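Local structure of putative alcohol dehydrogenase (Sinorhizobium meliloti, 4J6F) at residues A[191-200]-A[219-230]; A[202-213]-A[273-282]. The protein probably acts as a nicotinamide-dependent alcohol dehydrogenase of the medium-chain dehydrogenase/reductase superfamily. One frame throughout, in Å; residues are numbered along the deposited sequence.

Contact 1. Residues A[191-200]-A[219-230]; sequences AYLTGERMLE and VGSAIIQLARAR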
loop_
_atom_site.group_PDB
_atom_site.type_symbol
_atom_site.label_atom_id
_atom_site.label_comp_id
_atom_site.label_asym_id
_atom_site.label_seq_id
_atom_site.Cartn_x
_atom_site.Cartn_y
_atom_site.Cartn_z
ATOM N N ALA A 191 -19.155 0.656 11.125
ATOM C CA ALA A 191 -18.481 1.722 10.378
ATOM C C ALA A 191 -17.370 2.442 11.157
ATOM O O ALA A 191 -16.344 2.789 10.563
ATOM C CB ALA A 191 -19.470 2.715 9.799
ATOM N N TYR A 192 -17.560 2.648 12.466
ATOM C CA TYR A 192 -16.578 3.401 13.261
ATOM C C TYR A 192 -15.368 2.550 13.648
ATOM O O TYR A 192 -14.245 3.059 13.734
ATOM C CB TYR A 192 -17.216 4.112 14.470
ATOM C CG TYR A 192 -18.107 5.289 14.067
ATOM C CD1 TYR A 192 -19.300 5.079 13.367
ATOM C CD2 TYR A 192 -17.756 6.608 14.371
ATOM C CE1 TYR A 192 -20.107 6.134 12.985
ATOM C CE2 TYR A 192 -18.566 7.672 13.994
ATOM C CZ TYR A 192 -19.740 7.427 13.299
ATOM O OH TYR A 192 -20.571 8.458 12.894
ATOM N N LEU A 193 -15.577 1.255 13.847
ATOM C CA LEU A 193 -14.449 0.369 14.032
ATOM C C LEU A 193 -13.631 0.359 12.747
ATOM O O LEU A 193 -12.402 0.541 12.790
ATOM C CB LEU A 193 -14.904 -1.046 14.382
ATOM C CG LEU A 193 -13.790 -2.040 14.713
ATOM C CD1 LEU A 193 -12.912 -1.544 15.852
ATOM C CD2 LEU A 193 -14.390 -3.390 15.068
ATOM N N THR A 194 -14.323 0.159 11.615
ATOM C CA THR A 194 -13.702 0.161 10.287
ATOM C C THR A 194 -12.980 1.483 10.002
ATOM O O THR A 194 -11.805 1.488 9.631
ATOM C CB THR A 194 -14.729 -0.195 9.191
ATOM O OG1 THR A 194 -15.167 -1.533 9.402
ATOM C CG2 THR A 194 -14.127 -0.145 7.808
ATOM N N GLY A 195 -13.678 2.595 10.195
ATOM C CA GLY A 195 -13.050 3.916 10.191
ATOM C C GLY A 195 -11.772 4.012 11.013
ATOM O O GLY A 195 -10.730 4.383 10.476
ATOM N N GLU A 196 -11.833 3.674 12.301
ATOM C CA GLU A 196 -10.640 3.734 13.166
ATOM C C GLU A 196 -9.443 2.977 12.610
ATOM O O GLU A 196 -8.340 3.532 12.589
ATOM C CB GLU A 196 -10.915 3.218 14.577
ATOM C CG GLU A 196 -10.970 4.291 15.643
ATOM C CD GLU A 196 -9.731 5.172 15.685
ATOM O OE1 GLU A 196 -8.641 4.686 16.054
ATOM O OE2 GLU A 196 -9.862 6.369 15.371
ATOM N N ARG A 197 -9.662 1.725 12.175
ATOM C CA ARG A 197 -8.584 0.849 11.701
ATOM C C ARG A 197 -7.905 1.521 10.532
ATOM O O ARG A 197 -6.681 1.591 10.469
ATOM C CB ARG A 197 -9.122 -0.500 11.246
ATOM C CG ARG A 197 -8.303 -1.731 11.644
ATOM C CD ARG A 197 -6.794 -1.530 11.662
ATOM N NE ARG A 197 -6.160 -2.213 12.790
ATOM C CZ ARG A 197 -5.353 -3.268 12.692
ATOM N NH1 ARG A 197 -5.052 -3.780 11.510
ATOM N NH2 ARG A 197 -4.841 -3.812 13.783
HETATM N N MSE A 198 -8.721 2.046 9.622
HETATM C CA MSE A 198 -8.233 2.725 8.420
HETATM C C MSE A 198 -7.310 3.828 8.839
HETATM O O MSE A 198 -6.200 3.926 8.323
HETATM C CB MSE A 198 -9.392 3.273 7.597
HETATM C CG MSE A 198 -10.066 2.200 6.747
HETATM SE SE MSE A 198 -11.613 2.990 5.797
HETATM C CE MSE A 198 -10.690 4.170 4.522
ATOM N N LEU A 199 -7.743 4.641 9.802
ATOM C CA LEU A 199 -6.946 5.776 10.266
ATOM C C LEU A 199 -5.683 5.341 11.002
ATOM O O LEU A 199 -4.685 6.064 11.015
ATOM C CB LEU A 199 -7.780 6.725 11.133
ATOM C CG LEU A 199 -8.907 7.440 10.376
ATOM C CD1 LEU A 199 -9.645 8.416 11.273
ATOM C CD2 LEU A 199 -8.400 8.145 9.123
ATOM N N GLU A 200 -5.734 4.153 11.597
ATOM C CA GLU A 200 -4.603 3.583 12.308
ATOM C C GLU A 200 -3.577 2.987 11.319
ATOM O O GLU A 200 -2.354 3.109 11.504
ATOM C CB GLU A 200 -5.115 2.541 13.310
ATOM C CG GLU A 200 -4.127 2.140 14.401
ATOM C CD GLU A 200 -4.042 3.130 15.553
ATOM O OE1 GLU A 200 -3.566 2.706 16.627
ATOM O OE2 GLU A 200 -4.435 4.315 15.401
ATOM N N VAL A 219 -19.081 4.831 6.706
ATOM C CA VAL A 219 -17.665 4.914 7.021
ATOM C C VAL A 219 -17.117 6.319 6.781
ATOM O O VAL A 219 -16.355 6.834 7.602
ATOM C CB VAL A 219 -16.870 3.866 6.224
ATOM C CG1 VAL A 219 -15.409 3.906 6.638
ATOM C CG2 VAL A 219 -17.461 2.477 6.442
ATOM N N GLY A 220 -17.526 6.935 5.670
ATOM C CA GLY A 220 -17.108 8.289 5.305
ATOM C C GLY A 220 -17.306 9.236 6.456
ATOM O O GLY A 220 -16.355 9.839 6.948
ATOM N N SER A 221 -18.550 9.325 6.911
ATOM C CA SER A 221 -18.922 10.210 8.005
ATOM C C SER A 221 -18.112 9.913 9.239
ATOM O O SER A 221 -17.682 10.830 9.931
ATOM C CB SER A 221 -20.397 10.053 8.326
ATOM O OG SER A 221 -21.163 10.549 7.249
ATOM N N ALA A 222 -17.901 8.628 9.507
ATOM C CA ALA A 222 -17.229 8.229 10.719
ATOM C C ALA A 222 -15.816 8.745 10.660
ATOM O O ALA A 222 -15.317 9.330 11.620
ATOM C CB ALA A 222 -17.244 6.717 10.865
ATOM N N ILE A 223 -15.178 8.555 9.515
ATOM C CA ILE A 223 -13.813 8.978 9.371
ATOM C C ILE A 223 -13.671 10.471 9.598
ATOM O O ILE A 223 -12.704 10.901 10.224
ATOM C CB ILE A 223 -13.225 8.540 8.034
ATOM C CG1 ILE A 223 -12.731 7.120 8.182
ATOM C CG2 ILE A 223 -12.051 9.426 7.644
ATOM C CD1 ILE A 223 -12.576 6.426 6.872
ATOM N N ILE A 224 -14.637 11.250 9.121
ATOM C CA ILE A 224 -14.639 12.689 9.373
ATOM C C ILE A 224 -14.629 12.994 10.878
ATOM O O ILE A 224 -13.828 13.808 11.354
ATOM C CB ILE A 224 -15.810 13.386 8.652
ATOM C CG1 ILE A 224 -15.622 13.228 7.141
ATOM C CG2 ILE A 224 -15.919 14.865 9.050
ATOM C CD1 ILE A 224 -16.790 13.710 6.315
ATOM N N GLN A 225 -15.494 12.322 11.623
ATOM C CA GLN A 225 -15.519 12.479 13.076
ATOM C C GLN A 225 -14.241 11.943 13.716
ATOM O O GLN A 225 -13.599 12.641 14.515
ATOM C CB GLN A 225 -16.749 11.814 13.698
ATOM C CG GLN A 225 -18.078 12.468 13.361
ATOM C CD GLN A 225 -19.126 12.151 14.401
ATOM O OE1 GLN A 225 -19.204 12.824 15.439
ATOM N NE2 GLN A 225 -19.933 11.113 14.147
ATOM N N LEU A 226 -13.848 10.726 13.348
ATOM C CA LEU A 226 -12.661 10.144 13.952
ATOM C C LEU A 226 -11.408 10.964 13.641
ATOM O O LEU A 226 -10.538 11.104 14.489
ATOM C CB LEU A 226 -12.500 8.689 13.552
ATOM C CG LEU A 226 -13.636 7.751 13.957
ATOM C CD1 LEU A 226 -13.479 6.455 13.190
ATOM C CD2 LEU A 226 -13.660 7.463 15.443
ATOM N N ALA A 227 -11.326 11.536 12.445
ATOM C CA ALA A 227 -10.235 12.453 12.124
ATOM C C ALA A 227 -10.161 13.606 13.135
ATOM O O ALA A 227 -9.084 13.940 13.648
ATOM C CB ALA A 227 -10.393 13.001 10.720
ATOM N N ARG A 228 -11.313 14.209 13.428
ATOM C CA ARG A 228 -11.351 15.297 14.385
ATOM C C ARG A 228 -10.921 14.815 15.768
ATOM O O ARG A 228 -10.148 15.478 16.450
ATOM C CB ARG A 228 -12.744 15.905 14.430
ATOM C CG ARG A 228 -13.044 16.806 13.259
ATOM C CD ARG A 228 -12.119 18.007 13.272
ATOM N NE ARG A 228 -12.378 18.870 12.127
ATOM C CZ ARG A 228 -11.608 19.877 11.744
ATOM N NH1 ARG A 228 -10.500 20.169 12.411
ATOM N NH2 ARG A 228 -11.947 20.584 10.676
ATOM N N ALA A 229 -11.396 13.632 16.145
ATOM C CA ALA A 229 -11.134 13.043 17.460
ATOM C C ALA A 229 -9.657 12.899 17.784
ATOM O O ALA A 229 -9.286 12.875 18.952
ATOM C CB ALA A 229 -11.817 11.688 17.570
ATOM N N ARG A 230 -8.821 12.790 16.753
ATOM C CA ARG A 230 -7.395 12.540 16.951
ATOM C C ARG A 230 -6.553 13.764 16.556
ATOM O O ARG A 230 -5.325 13.722 16.598
ATOM C CB ARG A 230 -6.963 11.243 16.229
ATOM C CG ARG A 230 -6.472 11.421 14.803
ATOM C CD ARG A 230 -6.565 10.196 13.906
ATOM N NE ARG A 230 -6.755 8.906 14.565
ATOM C CZ ARG A 230 -5.979 7.835 14.391
ATOM N NH1 ARG A 230 -4.919 7.889 13.602
ATOM N NH2 ARG A 230 -6.267 6.696 15.013
HETATM O O HOH W 1 -9.183 8.930 15.567
#
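The CB of Ala222 sits almost exactly above the centre of the Tyr192 ring, 3.3 Å from the ring centroid, in a CH-pi contact over one face. Tyr192 keeps its CG anti to its carbonyl carbon (chi1 -70°), which lays the ring along the neighbouring helix with its OH at Gln225. There, near the ring plane, Gln225 NE2 makes a weak hydrogen bond of 3.0 Å to Tyr192 OH, the amide standing nearly upright to the ring, while Gln225 OE1 takes the backbone NH of Arg349. A leucine in place of Tyr192 would probably leave the Ala222 methyl without its aromatic face and Gln225 NE2 without the hydroxyl. The axes of 191-200 and 219-229 pass 8.3 Å apart and cross at -57°, a close pairing of two helices of the Rossmann-type domain, with Gly195, which has no side chain, letting Ile223 CG1 and Leu226 CD1 come up to its backbone. Leu226 is a knob in the hole formed by Tyr192, Gly195, Glu196 and Leu199, and Leu199 CD1 lies 3.7 Å from Leu226 CB. On the side of the helix pair away from Tyr192 the selenium of selenomethionine Met198 rests 3.7 Å from Ile223 CD1, the two side chains nearly perpendicular. At the C-terminal ends Leu199 CB covers one face of the Arg230 guanidinium. In a salt-bridge network Arg230 NH2 reaches Glu200 OE2 at 3.0 Å, close to the guanidinium plane, and more weakly Glu196 OE1, which also pairs with Arg338; Arg230 NH1 bonds to Leu204 O. A water joins Glu196 OE2, Leu226 O and Arg230 NE.

Contact 2. Residues A[202-213]-A[273-282]; sequences ARLAAGETVLVT and RPIDVVADLV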
loop_
_atom_site.group_PDB
_atom_site.type_symbol
_atom_site.label_atom_id
_atom_site.label_comp_id
_atom_site.label_asym_id
_atom_site.label_seq_id
_atom_site.Cartn_x
_atom_site.Cartn_y
_atom_site.Cartn_z
ATOM N N ALA A 202 -3.146 3.898 8.189
ATOM C CA ALA A 202 -2.531 5.014 7.493
ATOM C C ALA A 202 -1.694 5.894 8.425
ATOM O O ALA A 202 -1.067 6.846 7.971
ATOM C CB ALA A 202 -3.604 5.839 6.802
ATOM N N ARG A 203 -1.702 5.592 9.727
ATOM C CA ARG A 203 -0.955 6.365 10.733
ATOM C C ARG A 203 -1.252 7.869 10.711
ATOM O O ARG A 203 -0.327 8.683 10.829
ATOM C CB ARG A 203 0.539 6.151 10.548
ATOM C CG ARG A 203 1.017 4.753 10.889
ATOM C CD ARG A 203 2.441 4.516 10.411
ATOM N NE ARG A 203 2.508 4.354 8.958
ATOM C CZ ARG A 203 2.977 5.264 8.107
ATOM N NH1 ARG A 203 2.991 5.001 6.813
ATOM N NH2 ARG A 203 3.431 6.432 8.533
ATOM N N LEU A 204 -2.525 8.237 10.562
ATOM C CA LEU A 204 -2.907 9.637 10.475
ATOM C C LEU A 204 -2.671 10.370 11.797
ATOM O O LEU A 204 -3.190 9.973 12.830
ATOM C CB LEU A 204 -4.359 9.768 10.042
ATOM C CG LEU A 204 -4.988 11.163 10.047
ATOM C CD1 LEU A 204 -4.307 12.089 9.046
ATOM C CD2 LEU A 204 -6.490 11.100 9.784
ATOM N N ALA A 205 -1.895 11.450 11.745
ATOM C CA ALA A 205 -1.455 12.189 12.935
ATOM C C ALA A 205 -2.182 13.524 13.085
ATOM O O ALA A 205 -2.712 14.057 12.103
ATOM C CB ALA A 205 0.043 12.441 12.855
ATOM N N ALA A 206 -2.171 14.067 14.309
ATOM C CA ALA A 206 -2.655 15.425 14.584
ATOM C C ALA A 206 -2.043 16.423 13.609
ATOM O O ALA A 206 -0.843 16.345 13.310
ATOM C CB ALA A 206 -2.321 15.820 16.006
ATOM N N GLY A 207 -2.865 17.334 13.093
ATOM C CA GLY A 207 -2.405 18.348 12.133
ATOM C C GLY A 207 -2.329 17.927 10.663
ATOM O O GLY A 207 -2.210 18.779 9.776
ATOM N N GLU A 208 -2.390 16.625 10.390
ATOM C CA GLU A 208 -2.386 16.155 9.013
ATOM C C GLU A 208 -3.739 16.335 8.310
ATOM O O GLU A 208 -4.766 16.512 8.967
ATOM C CB GLU A 208 -1.919 14.709 8.959
ATOM C CG GLU A 208 -0.410 14.561 9.080
ATOM C CD GLU A 208 0.047 13.121 8.914
ATOM O OE1 GLU A 208 -0.738 12.208 9.258
ATOM O OE2 GLU A 208 1.188 12.892 8.451
ATOM N N THR A 209 -3.736 16.313 6.978
ATOM C CA THR A 209 -4.985 16.428 6.223
ATOM C C THR A 209 -5.418 15.091 5.618
ATOM O O THR A 209 -4.626 14.397 4.970
ATOM C CB THR A 209 -4.906 17.495 5.110
ATOM O OG1 THR A 209 -4.531 18.754 5.680
ATOM C CG2 THR A 209 -6.261 17.664 4.423
ATOM N N VAL A 210 -6.680 14.735 5.828
ATOM C CA VAL A 210 -7.217 13.539 5.201
ATOM C C VAL A 210 -8.331 13.893 4.214
ATOM O O VAL A 210 -9.282 14.602 4.568
ATOM C CB VAL A 210 -7.663 12.486 6.249
ATOM C CG1 VAL A 210 -8.621 13.069 7.272
ATOM C CG2 VAL A 210 -8.267 11.276 5.567
ATOM N N LEU A 211 -8.194 13.438 2.972
ATOM C CA LEU A 211 -9.273 13.571 1.990
ATOM C C LEU A 211 -10.155 12.311 2.048
ATOM O O LEU A 211 -9.651 11.176 1.915
ATOM C CB LEU A 211 -8.715 13.775 0.580
ATOM C CG LEU A 211 -9.697 14.084 -0.555
ATOM C CD1 LEU A 211 -10.360 15.437 -0.352
ATOM C CD2 LEU A 211 -8.990 14.058 -1.903
ATOM N N VAL A 212 -11.456 12.520 2.271
ATOM C CA VAL A 212 -12.393 11.419 2.485
ATOM C C VAL A 212 -13.444 11.393 1.385
ATOM O O VAL A 212 -14.279 12.301 1.293
ATOM C CB VAL A 212 -13.129 11.545 3.843
ATOM C CG1 VAL A 212 -13.947 10.296 4.108
ATOM C CG2 VAL A 212 -12.151 11.792 4.980
ATOM N N THR A 213 -13.412 10.354 0.557
ATOM C CA THR A 213 -14.410 10.193 -0.496
ATOM C C THR A 213 -15.582 9.388 0.044
ATOM O O THR A 213 -15.419 8.605 0.974
ATOM C CB THR A 213 -13.853 9.431 -1.692
ATOM O OG1 THR A 213 -13.621 8.078 -1.293
ATOM C CG2 THR A 213 -12.566 10.057 -2.188
ATOM N N ARG A 273 -2.726 23.462 1.635
ATOM C CA ARG A 273 -2.080 22.373 2.389
ATOM C C ARG A 273 -2.087 21.080 1.573
ATOM O O ARG A 273 -3.109 20.737 0.971
ATOM C CB ARG A 273 -2.787 22.107 3.719
ATOM C CG ARG A 273 -3.325 23.326 4.451
ATOM C CD ARG A 273 -3.663 22.956 5.885
ATOM N NE ARG A 273 -2.448 22.604 6.618
ATOM C CZ ARG A 273 -1.864 23.374 7.532
ATOM N NH1 ARG A 273 -2.387 24.550 7.862
ATOM N NH2 ARG A 273 -0.755 22.957 8.131
ATOM N N PRO A 274 -0.951 20.358 1.539
ATOM C CA PRO A 274 -0.966 19.124 0.764
ATOM C C PRO A 274 -1.768 18.027 1.480
ATOM O O PRO A 274 -1.944 18.069 2.709
ATOM C CB PRO A 274 0.523 18.748 0.653
ATOM C CG PRO A 274 1.283 19.895 1.231
ATOM C CD PRO A 274 0.351 20.556 2.193
ATOM N N ILE A 275 -2.261 17.071 0.703
ATOM C CA ILE A 275 -3.071 15.996 1.234
ATOM C C ILE A 275 -2.162 14.876 1.705
ATOM O O ILE A 275 -1.414 14.310 0.913
ATOM C CB ILE A 275 -4.057 15.465 0.173
ATOM C CG1 ILE A 275 -4.966 16.589 -0.334
ATOM C CG2 ILE A 275 -4.869 14.301 0.727
ATOM C CD1 ILE A 275 -5.774 17.293 0.741
ATOM N N ASP A 276 -2.238 14.564 2.993
ATOM C CA ASP A 276 -1.377 13.559 3.599
ATOM C C ASP A 276 -1.949 12.167 3.397
ATOM O O ASP A 276 -1.216 11.204 3.158
ATOM C CB ASP A 276 -1.214 13.851 5.095
ATOM C CG ASP A 276 -0.539 15.193 5.352
ATOM O OD1 ASP A 276 0.630 15.357 4.929
ATOM O OD2 ASP A 276 -1.178 16.087 5.951
ATOM N N VAL A 277 -3.271 12.072 3.506
ATOM C CA VAL A 277 -3.956 10.795 3.495
ATOM C C VAL A 277 -5.225 10.903 2.677
ATOM O O VAL A 277 -5.943 11.902 2.759
ATOM C CB VAL A 277 -4.331 10.325 4.919
ATOM C CG1 VAL A 277 -5.190 9.070 4.846
ATOM C CG2 VAL A 277 -3.082 10.081 5.765
ATOM N N VAL A 278 -5.488 9.870 1.888
ATOM C CA VAL A 278 -6.760 9.727 1.235
ATOM C C VAL A 278 -7.430 8.512 1.848
ATOM O O VAL A 278 -6.832 7.438 1.927
ATOM C CB VAL A 278 -6.593 9.552 -0.285
ATOM C CG1 VAL A 278 -7.853 8.975 -0.920
ATOM C CG2 VAL A 278 -6.234 10.875 -0.932
ATOM N N ALA A 279 -8.653 8.722 2.340
ATOM C CA ALA A 279 -9.548 7.661 2.787
ATOM C C ALA A 279 -10.601 7.512 1.691
ATOM O O ALA A 279 -11.432 8.407 1.469
ATOM C CB ALA A 279 -10.190 8.029 4.115
ATOM N N ASP A 280 -10.537 6.401 0.972
ATOM C CA ASP A 280 -11.386 6.176 -0.191
ATOM C C ASP A 280 -12.478 5.163 0.103
ATOM O O ASP A 280 -12.194 4.048 0.543
ATOM C CB ASP A 280 -10.534 5.679 -1.348
ATOM C CG ASP A 280 -11.304 5.557 -2.636
ATOM O OD1 ASP A 280 -12.399 6.152 -2.780
ATOM O OD2 ASP A 280 -10.791 4.861 -3.531
ATOM N N LEU A 281 -13.727 5.543 -0.137
ATOM C CA LEU A 281 -14.820 4.600 0.045
ATOM C C LEU A 281 -15.616 4.407 -1.219
ATOM O O LEU A 281 -16.619 3.685 -1.233
ATOM C CB LEU A 281 -15.700 5.028 1.199
ATOM C CG LEU A 281 -14.794 4.842 2.408
ATOM C CD1 LEU A 281 -14.888 6.007 3.391
ATOM C CD2 LEU A 281 -15.009 3.474 3.040
ATOM N N VAL A 282 -15.185 5.091 -2.270
ATOM C CA VAL A 282 -15.810 5.025 -3.578
ATOM C C VAL A 282 -15.047 4.189 -4.604
ATOM O O VAL A 282 -15.621 3.333 -5.248
ATOM C CB VAL A 282 -15.997 6.444 -4.136
ATOM C CG1 VAL A 282 -16.727 6.415 -5.458
ATOM C CG2 VAL A 282 -16.745 7.296 -3.141
#
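Asp280 OD1 is gripped from across the contact by Thr213 OG1, at 2.7 Å, and from its own strand's exit by Val282 N, at 3.0 Å. Asp280 OD1 meets the hydroxyl with its anti lone pair, whereas the amide comes from above the carboxylate plane and closes an Asx turn; Gly283 N is a further donor. With Thr213 OG1 set between its own backbone N and carbonyl carbon (chi1 68°), the hydroxyl faces Asp280, and Asp280 OD2 is left to Tyr300. Thr213 CB in turn packs against Val282 CG2. At the far end Thr209 O accepts from both Val277 N and Asp276 N, and Asp276 answers with its side chain: OD2 takes Thr209 N on its anti lone pair in a nearly straight bond of 2.8 Å. The Asp276 carboxylate stacks on that of Glu208, planes 21° apart, and the like charges are probably offset by Arg295, which binds Asp276, and Arg299, which binds Glu208. Between these ends strands 209-212 and 277-280 run parallel, with Leu211 N bonded to Val277 O and Ala279 N to Leu211 O, both at 2.7 Å. Val210 CG2 lies against Val277 CG1 on one face, beside Ala279 CB, while Leu211 CB meets Ile275 CG2, at 3.9 Å, and Val278 CG2 on the other. These strands are the first and fourth of a six-stranded parallel sheet in the order 3-2-1-4-5-6, the central pair of a Rossmann fold. Strand 233-238 bonds to the other edge of 209-212, helix 218-229 covers the face of Val210, Val212 and Ala279, and helix 287-293 packs on Leu211 and Ile275.

In the fold
From the N terminus, helix 189-201 leads through the Schellman end at Arg203 and a type II turn from Ala205 to Glu208 into strand 209-212, and the chain then passes into helix 218-229. Contact 1 closes this short helix-strand-helix excursion, its nearest ends 19 residues apart. Contact 2 starts inside that loop and closes a much longer one, ends 60 residues apart, as the chain goes out through strands 233-238 and 253-256 and returns at 277-280. The segments alternate, so the contacts cross. They also touch: Arg230 NH1 and Leu199 O reach the backbone of Leu204, and Ile223 packs on Val212. Helix 218-229 thus packs both on helix 189-201 and on the middle of the parallel sheet.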